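Local coordinates for protein peptidoglycan D,D-transpeptidase FtsI (Burkholderia pseudomallei, PDB 6HZI) that probably cross-links peptidoglycan peptides in cell-wall synthesis as a serine D,D-transpeptidase, the penicillin-binding protein PBP-3, at residues V117-S122 and L235-S240; K274-F279 and S295-T300; P288-A293 and D320-L325. One frame throughout, in Å; residues are numbered along the deposited sequence.

Interaction 1 of 3, residues V117-S122 and L235-S240; sequences VIQKSS and LESVVS
Beside what is probably the SxN motif of the penicillin-binding active site, begun by Ser121, two helix ends meet: Ile118 and Gln119 on the last turn of helix 114-120 touch Ser237 and Val238 at the end of helix 225-238 and Ser240 just beyond it. Ser121 leaves the first helix through a Schellman motif, with positive phi (58°), and its OG bonds to Ser67, Lys70 and Lys258, consistent with the SxxK and K(T/S)G elements of the family. Ser122 follows as an N-cap. The CA atoms of Gln119 and Val238 are 4.5 Å apart. On the apolar side, CG2 of Ile118 meets CG2 of Val238 at 3.8 Å, and the same Val238 methyl lies 3.7 Å from Ile118 O. Ile118 also packs on Lys70 and Val74 of helix 70-79, which carries the probable SxxK lysine. The polar half belongs to Gln119, whose CB lies 3.4 Å from Ser237 OG, a hydroxyl bonded to Met234 O within its own helix. With CG anti to the backbone N (chi1 173°) and the chain extended, Gln119 NE2 reaches Ser237 O in a fairly straight (162°) but weak hydrogen bond of 3.4 Å. Ser237 O is held more firmly from its own segment: it accepts from Ser240 N, and Ser240 OG donates to it at 2.8 Å.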
# COMPACT_ATOMS: atom_id res chain seq x y z
N VAL A 117 -2.17 15.63 -3.59
CA VAL A 117 -2.55 15.09 -2.26
C VAL A 117 -1.88 13.74 -2.09
O VAL A 117 -1.41 13.50 -0.97
CB VAL A 117 -4.09 15.03 -2.11
CG1 VAL A 117 -4.61 14.25 -0.89
CG2 VAL A 117 -4.64 16.46 -2.08
N ILE A 118 -1.81 12.91 -3.13
CA ILE A 118 -1.09 11.62 -3.04
C ILE A 118 0.41 11.89 -2.95
O ILE A 118 1.07 11.30 -2.10
CB ILE A 118 -1.42 10.72 -4.22
CG1 ILE A 118 -2.89 10.33 -4.22
CG2 ILE A 118 -0.52 9.49 -4.24
CD1 ILE A 118 -3.37 9.79 -2.88
N GLN A 119 0.92 12.81 -3.77
CA GLN A 119 2.36 13.01 -3.87
C GLN A 119 2.87 13.49 -2.50
O GLN A 119 3.97 13.10 -2.10
CB GLN A 119 2.64 14.00 -4.99
CG GLN A 119 4.11 14.41 -5.06
CD GLN A 119 4.32 15.35 -6.20
OE1 GLN A 119 3.64 16.36 -6.30
NE2 GLN A 119 5.23 14.99 -7.09
N LYS A 120 2.13 14.39 -1.86
CA LYS A 120 2.64 15.08 -0.65
C LYS A 120 2.12 14.37 0.58
O LYS A 120 2.47 14.79 1.69
CB LYS A 120 2.18 16.52 -0.63
CG LYS A 120 2.74 17.32 -1.79
CD LYS A 120 4.18 17.67 -1.66
CE LYS A 120 4.66 18.33 -2.94
NZ LYS A 120 6.14 18.43 -2.98
N SER A 121 1.26 13.38 0.37
CA SER A 121 0.66 12.57 1.46
C SER A 121 -0.06 13.53 2.42
O SER A 121 0.15 13.51 3.59
CB SER A 121 1.77 11.75 2.12
OG SER A 121 1.25 10.74 2.95
N SER A 122 -0.98 14.33 1.92
CA SER A 122 -1.72 15.31 2.75
C SER A 122 -2.94 14.64 3.40
O SER A 122 -3.90 14.28 2.65
CB SER A 122 -2.12 16.49 1.93
OG SER A 122 -3.04 17.29 2.65
N LEU A 235 1.06 7.42 -8.05
CA LEU A 235 2.01 6.63 -7.19
C LEU A 235 3.44 6.89 -7.65
O LEU A 235 4.36 6.99 -6.81
CB LEU A 235 1.68 5.14 -7.22
CG LEU A 235 0.34 4.76 -6.57
CD1 LEU A 235 -0.01 3.30 -6.81
CD2 LEU A 235 0.29 5.11 -5.08
N GLU A 236 3.64 7.02 -8.95
CA GLU A 236 4.97 7.36 -9.53
C GLU A 236 5.42 8.74 -9.01
O GLU A 236 6.60 8.88 -8.58
CB GLU A 236 4.91 7.25 -11.04
CG GLU A 236 6.27 7.47 -11.66
CD GLU A 236 6.37 7.01 -13.11
OE1 GLU A 236 7.54 6.97 -13.61
OE2 GLU A 236 5.28 6.65 -13.73
N SER A 237 4.51 9.69 -8.88
CA SER A 237 4.91 11.04 -8.45
C SER A 237 5.47 10.98 -7.02
O SER A 237 6.35 11.82 -6.68
CB SER A 237 3.80 12.02 -8.61
OG SER A 237 2.77 11.84 -7.64
N VAL A 238 5.04 10.02 -6.21
CA VAL A 238 5.47 9.89 -4.77
C VAL A 238 6.99 9.69 -4.66
O VAL A 238 7.59 10.12 -3.64
CB VAL A 238 4.75 8.72 -4.08
CG1 VAL A 238 5.41 8.35 -2.77
CG2 VAL A 238 3.27 9.00 -3.90
N VAL A 239 7.58 8.99 -5.64
CA VAL A 239 8.98 8.52 -5.58
C VAL A 239 9.83 9.41 -6.48
O VAL A 239 10.87 8.98 -6.92
CB VAL A 239 9.06 7.04 -5.95
CG1 VAL A 239 10.47 6.50 -5.80
CG2 VAL A 239 8.12 6.24 -5.06
N SER A 240 9.40 10.66 -6.65
CA SER A 240 10.18 11.76 -7.25
C SER A 240 10.77 12.63 -6.14
O SER A 240 10.45 12.48 -4.95
CB SER A 240 9.34 12.56 -8.24
OG SER A 240 8.41 13.42 -7.58

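Interaction 2 of 3, residues K274-F279 and S295-T300; sequences KYRASF and SVDEPT
Ser278 OG and Ser295 OG lie 2.6 Å apart in a short hydrogen bond whose donor could be either hydroxyl, joining a non-hydrogen-bonded pair of the antiparallel hairpin formed by strands 274-283 and 290-297. One residue along, Ala277 and Val296 form the hydrogen-bonded pair: Val296 N reaches Ala277 O at 2.9 Å, and Ala277 N returns to Val296 O at 3.0 Å. Past the end of strand 290-297, Glu298 N still donates to Tyr275 O at 2.9 Å, but the bond is bent, with 134° at the hydrogen. Arg276 shares the Ser278-Ser295 face. A bend at chi3 (-68°) folds its guanidinium over the Asp297 carboxylate, the planes only 7° apart and OD1 over the guanidinium centre. Arg276 NH2 to Asp297 OD2 is a long 3.8 Å, and no N-H points at that oxygen. Farther out, the Tyr275 and Pro299 side chains cross at about a right angle, Pro299 lying over one ring face toward its rim, with CG 3.6 Å from Tyr275 OH. In the central antiparallel sheet of the transpeptidase domain, backbone hydrogen bonds join Arg276 to Ala262 of strand 256-266 and Ser295 to Ala35 of strand 33-40. The stacked planes are consistent with a charge-based attraction to Asp297, while a weak NH1 bond to Ser295 OG helps fix the guanidinium edge.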
# COMPACT_ATOMS: atom_id res chain seq x y z
N LYS A 274 7.71 4.13 19.05
CA LYS A 274 7.25 2.74 18.84
C LYS A 274 6.26 2.77 17.66
O LYS A 274 5.04 2.98 17.88
CB LYS A 274 6.75 2.16 20.17
CG LYS A 274 7.85 1.81 21.18
CD LYS A 274 7.34 1.50 22.59
CE LYS A 274 8.44 1.21 23.59
NZ LYS A 274 7.87 0.86 24.91
N TYR A 275 6.77 2.61 16.44
CA TYR A 275 5.95 2.65 15.20
C TYR A 275 6.34 1.56 14.18
O TYR A 275 7.46 1.01 14.22
CB TYR A 275 6.11 4.03 14.56
CG TYR A 275 7.50 4.25 14.02
CD1 TYR A 275 8.51 4.67 14.85
CD2 TYR A 275 7.78 4.06 12.69
CE1 TYR A 275 9.80 4.87 14.38
CE2 TYR A 275 9.05 4.28 12.19
CZ TYR A 275 10.06 4.66 13.05
OH TYR A 275 11.31 4.85 12.57
N ARG A 276 5.43 1.34 13.22
CA ARG A 276 5.58 0.38 12.10
C ARG A 276 5.65 1.14 10.78
O ARG A 276 4.74 1.94 10.47
CB ARG A 276 4.40 -0.58 12.12
CG ARG A 276 4.45 -1.60 10.99
CD ARG A 276 3.05 -2.11 10.78
NE ARG A 276 2.63 -2.90 11.93
CZ ARG A 276 3.05 -4.15 12.14
NH1 ARG A 276 3.92 -4.70 11.32
NH2 ARG A 276 2.62 -4.82 13.18
N ALA A 277 6.73 0.95 10.03
CA ALA A 277 6.95 1.65 8.75
C ALA A 277 6.60 0.68 7.62
O ALA A 277 7.29 -0.35 7.50
CB ALA A 277 8.37 2.11 8.63
N SER A 278 5.55 0.97 6.87
CA SER A 278 5.10 0.09 5.76
C SER A 278 5.15 0.85 4.43
O SER A 278 5.10 2.10 4.39
CB SER A 278 3.78 -0.49 6.09
OG SER A 278 3.84 -1.17 7.35
N PHE A 279 5.37 0.11 3.37
CA PHE A 279 5.41 0.64 1.99
C PHE A 279 4.78 -0.39 1.06
O PHE A 279 5.11 -1.60 1.18
CB PHE A 279 6.84 0.94 1.55
CG PHE A 279 6.88 1.77 0.29
CD1 PHE A 279 6.84 1.17 -0.96
CD2 PHE A 279 6.89 3.17 0.37
CE1 PHE A 279 6.82 1.93 -2.12
CE2 PHE A 279 6.89 3.92 -0.79
CZ PHE A 279 6.80 3.30 -2.02
N SER A 295 6.89 -4.23 5.35
CA SER A 295 6.57 -3.67 6.69
C SER A 295 7.70 -3.99 7.69
O SER A 295 8.13 -5.16 7.77
CB SER A 295 5.21 -4.16 7.11
OG SER A 295 4.76 -3.46 8.26
N VAL A 296 8.23 -2.97 8.37
CA VAL A 296 9.32 -3.10 9.39
C VAL A 296 8.75 -2.58 10.71
O VAL A 296 8.41 -1.37 10.82
CB VAL A 296 10.60 -2.35 8.97
CG1 VAL A 296 11.71 -2.40 10.00
CG2 VAL A 296 11.10 -2.83 7.63
N ASP A 297 8.56 -3.50 11.66
CA ASP A 297 7.93 -3.17 12.95
C ASP A 297 9.01 -2.69 13.93
O ASP A 297 10.03 -3.40 14.08
CB ASP A 297 7.17 -4.38 13.46
CG ASP A 297 6.13 -3.96 14.48
OD1 ASP A 297 5.74 -2.76 14.46
OD2 ASP A 297 5.75 -4.83 15.30
N GLU A 298 8.76 -1.54 14.57
CA GLU A 298 9.53 -0.95 15.69
C GLU A 298 11.00 -0.98 15.40
O GLU A 298 11.79 -1.54 16.16
CB GLU A 298 9.28 -1.68 17.00
CG GLU A 298 7.82 -1.68 17.40
CD GLU A 298 7.63 -2.32 18.75
OE1 GLU A 298 8.67 -2.55 19.48
OE2 GLU A 298 6.43 -2.60 19.08
N PRO A 299 11.42 -0.28 14.33
CA PRO A 299 12.84 -0.03 14.07
C PRO A 299 13.36 0.95 15.12
O PRO A 299 12.56 1.68 15.71
CB PRO A 299 12.85 0.64 12.70
CG PRO A 299 11.48 1.30 12.60
CD PRO A 299 10.52 0.46 13.43
N THR A 300 14.67 0.96 15.37
CA THR A 300 15.25 1.75 16.48
C THR A 300 16.47 2.54 16.02
O THR A 300 16.89 3.39 16.80
CB THR A 300 15.58 0.88 17.70
OG1 THR A 300 16.73 0.12 17.33
CG2 THR A 300 14.42 0.01 18.17

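Interaction 3 of 3, residues P288-A293 and D320-L325; sequences PRIVVA and DTLRAL
Ile290 carries the buried, apolar half of this contact, meeting Thr321 and Leu322 on the last turn of helix 310-324 and Leu325 just after it, while the partly exposed Arg289 beside it lays a charged group against Leu325. With CG1 of Ile290 set between its backbone N and carbonyl carbon (chi1 56°), the chain extends to the helix. There CD1 touches two successive residues, lying 3.9 Å from Thr321 CG2 and 4.2 Å from Leu322 CD2. Its other branch, CG2, meets Leu325 CD1 at 4.1 Å, so the two arms of one isoleucine engage different points at the helix end. All are ordinary van der Waals separations. Thr321 turns its methyl to Ile290, whereas its OG1 bonds to Ile317 O inside the helix; Thr321 also packs on Ile14 and Ile17 of helix 12-28. The partly exposed side is different. Arg289, bent at chi2 (74°), brings its guanidinium beside Leu325: CD1 lies over one face and NH2 is 3.9 Å from CD2, a nonpolar cover for a charged group. Its NE has a long, weak ion pair with Asp40. Arg289 and Ile290 together face Ala283 in a classic beta bulge at the start of strand 290-297, and both point to helix 310-324, whereas Val291 packs on helix 187-198 across the sheet. The chemistry implies that between these two segments the contact rests on apolar packing, with no hydrogen bond crossing and the arginine contributing contact but no directed bond.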
# COMPACT_ATOMS: atom_id res chain seq x y z
N PRO A 288 2.58 -2.27 -14.50
CA PRO A 288 3.42 -3.03 -13.59
C PRO A 288 3.36 -4.55 -13.80
O PRO A 288 2.37 -5.08 -14.21
CB PRO A 288 2.89 -2.60 -12.22
CG PRO A 288 1.42 -2.25 -12.49
CD PRO A 288 1.44 -1.61 -13.86
N ARG A 289 4.46 -5.20 -13.47
CA ARG A 289 4.62 -6.66 -13.49
C ARG A 289 4.40 -7.17 -12.04
O ARG A 289 3.81 -8.25 -11.84
CB ARG A 289 5.98 -6.95 -14.15
CG ARG A 289 6.40 -8.41 -14.19
CD ARG A 289 5.68 -9.34 -15.18
NE ARG A 289 6.31 -10.67 -15.21
CZ ARG A 289 7.41 -10.96 -15.90
NH1 ARG A 289 8.02 -10.04 -16.61
NH2 ARG A 289 7.91 -12.18 -15.86
N ILE A 290 4.88 -6.41 -11.06
CA ILE A 290 4.88 -6.88 -9.66
C ILE A 290 4.34 -5.77 -8.77
O ILE A 290 4.55 -4.59 -9.09
CB ILE A 290 6.28 -7.31 -9.20
CG1 ILE A 290 7.31 -6.19 -9.36
CG2 ILE A 290 6.70 -8.57 -9.92
CD1 ILE A 290 8.60 -6.47 -8.58
N VAL A 291 3.62 -6.19 -7.72
CA VAL A 291 3.32 -5.38 -6.54
C VAL A 291 4.24 -5.88 -5.43
O VAL A 291 4.33 -7.13 -5.25
CB VAL A 291 1.86 -5.56 -6.15
CG1 VAL A 291 1.57 -5.14 -4.71
CG2 VAL A 291 0.92 -4.86 -7.14
N VAL A 292 4.85 -4.95 -4.69
CA VAL A 292 5.75 -5.32 -3.58
C VAL A 292 5.27 -4.60 -2.33
O VAL A 292 5.06 -3.37 -2.40
CB VAL A 292 7.22 -5.03 -3.92
CG1 VAL A 292 8.13 -5.19 -2.71
CG2 VAL A 292 7.73 -5.89 -5.07
N ALA A 293 5.13 -5.33 -1.23
CA ALA A 293 4.73 -4.75 0.06
C ALA A 293 5.78 -5.10 1.10
O ALA A 293 6.24 -6.28 1.15
CB ALA A 293 3.36 -5.24 0.46
N ASP A 320 16.08 -6.10 -7.52
CA ASP A 320 16.64 -7.47 -7.61
C ASP A 320 15.61 -8.32 -8.35
O ASP A 320 15.98 -9.12 -9.20
CB ASP A 320 17.05 -8.03 -6.23
CG ASP A 320 18.25 -7.33 -5.62
OD1 ASP A 320 19.02 -6.72 -6.39
OD2 ASP A 320 18.40 -7.36 -4.37
N THR A 321 14.33 -8.16 -8.01
CA THR A 321 13.28 -9.07 -8.54
C THR A 321 13.12 -8.84 -10.05
O THR A 321 12.91 -9.83 -10.80
CB THR A 321 11.93 -8.85 -7.84
OG1 THR A 321 12.01 -9.22 -6.46
CG2 THR A 321 10.86 -9.68 -8.50
N LEU A 322 13.13 -7.58 -10.46
CA LEU A 322 12.90 -7.23 -11.88
C LEU A 322 14.13 -7.73 -12.67
O LEU A 322 13.91 -8.39 -13.71
CB LEU A 322 12.70 -5.72 -12.03
CG LEU A 322 11.33 -5.18 -11.62
CD1 LEU A 322 11.29 -3.67 -11.78
CD2 LEU A 322 10.21 -5.81 -12.45
N ARG A 323 15.35 -7.49 -12.18
CA ARG A 323 16.57 -8.11 -12.81
C ARG A 323 16.41 -9.64 -12.94
O ARG A 323 16.38 -10.12 -14.09
CB ARG A 323 17.82 -7.68 -12.07
CG ARG A 323 18.14 -6.23 -12.38
CD ARG A 323 19.50 -5.93 -11.84
NE ARG A 323 19.44 -5.68 -10.40
CZ ARG A 323 19.07 -4.52 -9.88
NH1 ARG A 323 18.68 -3.55 -10.68
NH2 ARG A 323 19.06 -4.37 -8.56
N ALA A 324 16.10 -10.34 -11.83
CA ALA A 324 15.79 -11.79 -11.75
C ALA A 324 14.71 -12.23 -12.75
O ALA A 324 14.77 -13.37 -13.15
CB ALA A 324 15.38 -12.14 -10.35
N LEU A 325 13.80 -11.37 -13.17
CA LEU A 325 12.73 -11.67 -14.16
C LEU A 325 13.18 -11.27 -15.58
O LEU A 325 12.34 -11.35 -16.52
CB LEU A 325 11.49 -10.89 -13.71
CG LEU A 325 10.76 -11.47 -12.51
CD1 LEU A 325 9.61 -10.57 -12.08
CD2 LEU A 325 10.24 -12.86 -12.79

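How the interactions relate
Interaction 1 comes first along the chain and closes before the other two open; the segments of interactions 2 and 3 then alternate, the strand segment of interaction 3 falling between the two of interaction 2. Strand 290-297 serves both: interaction 2 pairs its C-terminal part with strand 274-283, and interaction 3 seats helix 310-324 on its beginning. Their centres are about 22 Å apart, yet they touch where Phe279 O lies 4.1 Å from Ala293 CB. Interaction 1 joins two helix ends, its centre about 20 and 21 Å from the others. It lies beside the sheet, to which Ser121 is linked through Lys258 of strand 256-266, probably bringing the active-site elements together.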